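Local atomic coordinates of cytoplasmic protein (Cryptococcus neoformans var. grubii serotype A, PDB entry 7LPO), a protein that probably hydrolyses steryl beta-glucosides, releasing the sugar from the sterol, as a sterylglucosidase of glycoside hydrolase family 5. Residues Y116-A119 with Y120-Y123; Y710-F713 with V714-A717. All blocks are in the same frame, centred on the assembly; numbering follows the deposited sequence.

Interaction 1. Residues Y116-A119 with Y120-Y123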
loop_
_atom_site.group_PDB
_atom_site.type_symbol
_atom_site.label_atom_id
_atom_site.label_comp_id
_atom_site.label_asym_id
_atom_site.label_seq_id
_atom_site.Cartn_x
_atom_site.Cartn_y
_atom_site.Cartn_z
ATOM N N TYR A 116 4.633 17.654 17.549
ATOM C CA TYR A 116 4.486 16.225 17.340
ATOM C C TYR A 116 3.606 15.602 18.420
ATOM O O TYR A 116 3.749 15.904 19.610
ATOM C CB TYR A 116 5.861 15.549 17.315
ATOM C CG TYR A 116 6.785 16.093 16.246
ATOM C CD1 TYR A 116 6.507 15.905 14.898
ATOM C CD2 TYR A 116 7.934 16.796 16.586
ATOM C CE1 TYR A 116 7.346 16.404 13.916
ATOM C CE2 TYR A 116 8.775 17.303 15.617
ATOM C CZ TYR A 116 8.477 17.099 14.283
ATOM O OH TYR A 116 9.314 17.605 13.323
ATOM N N ASP A 117 2.703 14.714 17.992
ATOM C CA ASP A 117 1.803 13.998 18.900
ATOM C C ASP A 117 2.587 12.850 19.529
ATOM O O ASP A 117 2.568 11.707 19.061
ATOM C CB ASP A 117 0.567 13.499 18.160
ATOM C CG ASP A 117 -0.545 13.061 19.108
ATOM O OD1 ASP A 117 -0.238 12.676 20.253
ATOM O OD2 ASP A 117 -1.725 13.079 18.704
ATOM N N TYR A 118 3.298 13.173 20.614
ATOM C CA TYR A 118 4.105 12.169 21.294
ATOM C C TYR A 118 3.246 11.081 21.914
ATOM O O TYR A 118 3.692 9.937 22.031
ATOM C CB TYR A 118 4.974 12.847 22.349
ATOM C CG TYR A 118 6.071 13.652 21.713
ATOM C CD1 TYR A 118 7.119 13.021 21.078
ATOM C CD2 TYR A 118 6.048 15.041 21.721
ATOM C CE1 TYR A 118 8.133 13.739 20.476
ATOM C CE2 TYR A 118 7.064 15.774 21.110
ATOM C CZ TYR A 118 8.101 15.104 20.495
ATOM O OH TYR A 118 9.119 15.785 19.886
ATOM N N ALA A 119 2.005 11.402 22.273
ATOM C CA ALA A 119 1.130 10.387 22.840
ATOM C C ALA A 119 0.770 9.335 21.803
ATOM O O ALA A 119 0.729 8.140 22.115
ATOM C CB ALA A 119 -0.129 11.039 23.407
ATOM N N TYR A 120 0.502 9.749 20.563
ATOM C CA TYR A 120 0.193 8.752 19.541
ATOM C C TYR A 120 1.415 7.917 19.236
ATOM O O TYR A 120 1.310 6.699 18.994
ATOM C CB TYR A 120 -0.324 9.423 18.271
ATOM C CG TYR A 120 -0.857 8.404 17.294
ATOM C CD1 TYR A 120 -1.945 7.614 17.624
ATOM C CD2 TYR A 120 -0.248 8.201 16.058
ATOM C CE1 TYR A 120 -2.433 6.660 16.745
ATOM C CE2 TYR A 120 -0.735 7.256 15.166
ATOM C CZ TYR A 120 -1.824 6.487 15.519
ATOM O OH TYR A 120 -2.320 5.541 14.656
ATOM N N MET A 121 2.592 8.528 19.233
ATOM C CA MET A 121 3.846 7.812 19.111
ATOM C C MET A 121 3.952 6.659 20.151
ATOM O O MET A 121 4.309 5.557 19.812
ATOM C CB MET A 121 5.018 8.738 19.335
ATOM C CG MET A 121 5.184 9.820 18.323
ATOM S SD MET A 121 6.852 10.388 18.177
ATOM C CE MET A 121 6.822 11.493 16.851
ATOM N N ASP A 122 3.616 6.993 21.396
ATOM C CA ASP A 122 3.687 5.979 22.462
ATOM C C ASP A 122 2.594 4.937 22.299
ATOM O O ASP A 122 2.786 3.775 22.675
ATOM C CB ASP A 122 3.568 6.688 23.813
ATOM C CG ASP A 122 4.785 7.547 24.140
ATOM O OD1 ASP A 122 5.854 7.343 23.548
ATOM O OD2 ASP A 122 4.684 8.425 25.009
ATOM N N TYR A 123 1.441 5.331 21.754
ATOM C CA TYR A 123 0.417 4.345 21.436
ATOM C C TYR A 123 0.939 3.347 20.407
ATOM O O TYR A 123 0.769 2.131 20.564
ATOM C CB TYR A 123 -0.852 5.021 20.917
ATOM C CG TYR A 123 -1.733 4.044 20.172
ATOM C CD1 TYR A 123 -2.589 3.195 20.857
ATOM C CD2 TYR A 123 -1.677 3.941 18.782
ATOM C CE1 TYR A 123 -3.381 2.283 20.185
ATOM C CE2 TYR A 123 -2.468 3.029 18.098
ATOM C CZ TYR A 123 -3.321 2.206 18.806
ATOM O OH TYR A 123 -4.111 1.295 18.142
#

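Interaction 2. Residues Y710-F713 with V714-A717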
loop_
_atom_site.group_PDB
_atom_site.type_symbol
_atom_site.label_atom_id
_atom_site.label_comp_id
_atom_site.label_asym_id
_atom_site.label_seq_id
_atom_site.Cartn_x
_atom_site.Cartn_y
_atom_site.Cartn_z
ATOM N N TYR A 710 3.794 -24.027 7.290
ATOM C CA TYR A 710 2.502 -23.792 7.921
ATOM C C TYR A 710 1.425 -24.572 7.174
ATOM O O TYR A 710 1.299 -24.446 5.953
ATOM C CB TYR A 710 2.175 -22.295 7.918
ATOM C CG TYR A 710 0.746 -21.954 8.284
ATOM C CD1 TYR A 710 0.307 -22.028 9.600
ATOM C CD2 TYR A 710 -0.156 -21.535 7.318
ATOM C CE1 TYR A 710 -1.000 -21.708 9.935
ATOM C CE2 TYR A 710 -1.452 -21.227 7.638
ATOM C CZ TYR A 710 -1.875 -21.308 8.950
ATOM O OH TYR A 710 -3.168 -20.979 9.278
ATOM N N LEU A 711 0.653 -25.372 7.905
ATOM C CA LEU A 711 -0.476 -26.099 7.322
ATOM C C LEU A 711 -1.767 -25.682 8.013
ATOM O O LEU A 711 -1.994 -26.056 9.180
ATOM C CB LEU A 711 -0.270 -27.606 7.442
ATOM C CG LEU A 711 0.941 -28.200 6.720
ATOM C CD1 LEU A 711 1.079 -29.665 7.111
ATOM C CD2 LEU A 711 0.839 -28.058 5.220
ATOM N N PRO A 712 -2.646 -24.931 7.352
ATOM C CA PRO A 712 -3.785 -24.335 8.069
ATOM C C PRO A 712 -4.877 -25.347 8.401
ATOM O O PRO A 712 -5.290 -26.150 7.559
ATOM C CB PRO A 712 -4.294 -23.258 7.100
ATOM C CG PRO A 712 -3.878 -23.749 5.738
ATOM C CD PRO A 712 -2.584 -24.521 5.940
ATOM N N PHE A 713 -5.356 -25.278 9.646
ATOM C CA PHE A 713 -6.578 -25.976 10.025
ATOM C C PHE A 713 -7.714 -25.668 9.063
ATOM O O PHE A 713 -8.593 -26.508 8.843
ATOM C CB PHE A 713 -7.020 -25.565 11.439
ATOM C CG PHE A 713 -6.145 -26.077 12.540
ATOM C CD1 PHE A 713 -5.585 -27.340 12.483
ATOM C CD2 PHE A 713 -5.900 -25.292 13.649
ATOM C CE1 PHE A 713 -4.788 -27.808 13.511
ATOM C CE2 PHE A 713 -5.107 -25.743 14.673
ATOM C CZ PHE A 713 -4.547 -27.009 14.605
ATOM N N VAL A 714 -7.735 -24.447 8.524
ATOM C CA VAL A 714 -8.786 -24.025 7.601
ATOM C C VAL A 714 -8.958 -25.023 6.465
ATOM O O VAL A 714 -10.077 -25.256 5.993
ATOM C CB VAL A 714 -8.467 -22.613 7.067
ATOM C CG1 VAL A 714 -9.151 -22.373 5.752
ATOM C CG2 VAL A 714 -8.851 -21.565 8.079
ATOM N N HIS A 715 -7.856 -25.615 5.993
ATOM C CA HIS A 715 -7.903 -26.561 4.888
ATOM C C HIS A 715 -7.656 -28.008 5.288
ATOM O O HIS A 715 -8.077 -28.913 4.557
ATOM C CB HIS A 715 -6.857 -26.201 3.820
ATOM C CG HIS A 715 -7.143 -24.925 3.101
ATOM N ND1 HIS A 715 -8.106 -24.827 2.121
ATOM C CD2 HIS A 715 -6.611 -23.689 3.235
ATOM C CE1 HIS A 715 -8.147 -23.586 1.671
ATOM N NE2 HIS A 715 -7.252 -22.874 2.335
ATOM N N TYR A 716 -6.961 -28.252 6.394
ATOM C CA TYR A 716 -6.412 -29.568 6.681
ATOM C C TYR A 716 -6.869 -30.142 8.018
ATOM O O TYR A 716 -6.432 -31.236 8.390
ATOM C CB TYR A 716 -4.880 -29.502 6.638
ATOM C CG TYR A 716 -4.312 -29.150 5.272
ATOM C CD1 TYR A 716 -4.440 -30.022 4.199
ATOM C CD2 TYR A 716 -3.651 -27.954 5.059
ATOM C CE1 TYR A 716 -3.926 -29.709 2.952
ATOM C CE2 TYR A 716 -3.121 -27.635 3.815
ATOM C CZ TYR A 716 -3.267 -28.515 2.764
ATOM O OH TYR A 716 -2.752 -28.204 1.529
ATOM N N ALA A 717 -7.738 -29.454 8.746
ATOM C CA ALA A 717 -8.209 -29.989 10.013
ATOM C C ALA A 717 -9.055 -31.241 9.788
ATOM O O ALA A 717 -9.692 -31.417 8.743
ATOM C CB ALA A 717 -9.027 -28.940 10.766
HETATM O O HOH W 1 -6.029 -22.109 9.802
#

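Interaction 1. Residues Y116-A119 with Y120-Y123
Asp117 O accepts Met121 N at 3.2 Å, and this bond opens the first turn of helix 118-133. Two further i to i+4 bonds continue the ladder, Asp122 N to Tyr118 O and Tyr123 N to Ala119 O, the latter at 2.9 Å. Asp117 itself is the centre of an inverse gamma turn, closed by a weak bond from Tyr118 N to Tyr116 O. Asp117 CG stands anti to its backbone nitrogen (chi1 -166°), which brings Asp117 OD1 over the helix end to accept Tyr120 N at 3.0 Å. The amide meets OD1 from above the carboxylate plane, 63° out of it, while OD2 is held by His110, so both oxygens have a partner. Met121 runs extended beside Tyr118, pointing the same way; Met121 SD lies 3.9 Å from Tyr118 CD1, oblique to the ring, and Met121 CE ends 4.2 Å from Tyr116 CB. Tyr116 CB also lies over one face of the Tyr118 ring, offset toward its rim. Helix 232-254 borders this group through Glu246. Together these features make an Asp N-cap followed by a Met-aromatic contact, at the start of a helix in the family 5 TIM-barrel region.

Interaction 2. Residues Y710-F713 with V714-A717
Leu711 makes an apolar touch with Tyr716, Leu711 CB lying 4.2 Å from Tyr716 CD2 and obliquely placed to the ring; just before it Tyr710, the last residue of strand 707-710, is joined to the turn by a water that donates to Tyr710 OH at 3.1 Å and accepts from Val714 N at 3.2 Å. The Tyr710 hydroxyl is also bonded to Ala93 O. At Pro712 the contact tightens. Pro712 O takes two amides: Tyr716 N at 2.9 Å, in the carbonyl plane, and His715 N, which comes from above that plane, 58° out of it. Pro712 is the N-cap of the short helix 713-716, within the C-terminal domain of the glycoside hydrolase family 5 enzyme, and its ring packs on the same turn. Pro712 CD sits 3.7 Å from Tyr716 CD2, the two side chains side by side, while Pro712 CG meets the edge of the His715 imidazole at His715 CD2, also 3.7 Å away. The Tyr716 hydroxyl continues to Thr687 O. Phe713 O accepts Ala717 N at 3.1 Å, the last bond of the turn. Beside it, Phe713 CB lies 4.0 Å from Ala717 CB, where the chain leaves helical geometry.

Overall arrangement
From the N terminus, the chain first meets interaction 1 and, nearly 600 residues later, interaction 2; they stand in series and neither nest nor cross. Each joins adjacent segments, so each closes only a local turn. Residues 116-123 lead from helix 105-109 into helix 118-133, which precedes strand 137-143, and lie against helix 232-254. Residues 710-717 lead from strand 707-710 into helix 713-716 and touch strand 761-770 and helix 652-656. Their centres are 39 Å apart and their nearest atoms about 24 Å. Interaction 1 lies in the family 5 TIM-barrel part, interaction 2 in the C-terminal domain; strand 35-43, paired with 98-104, also pairs with 669-673, which pairs with 707-710.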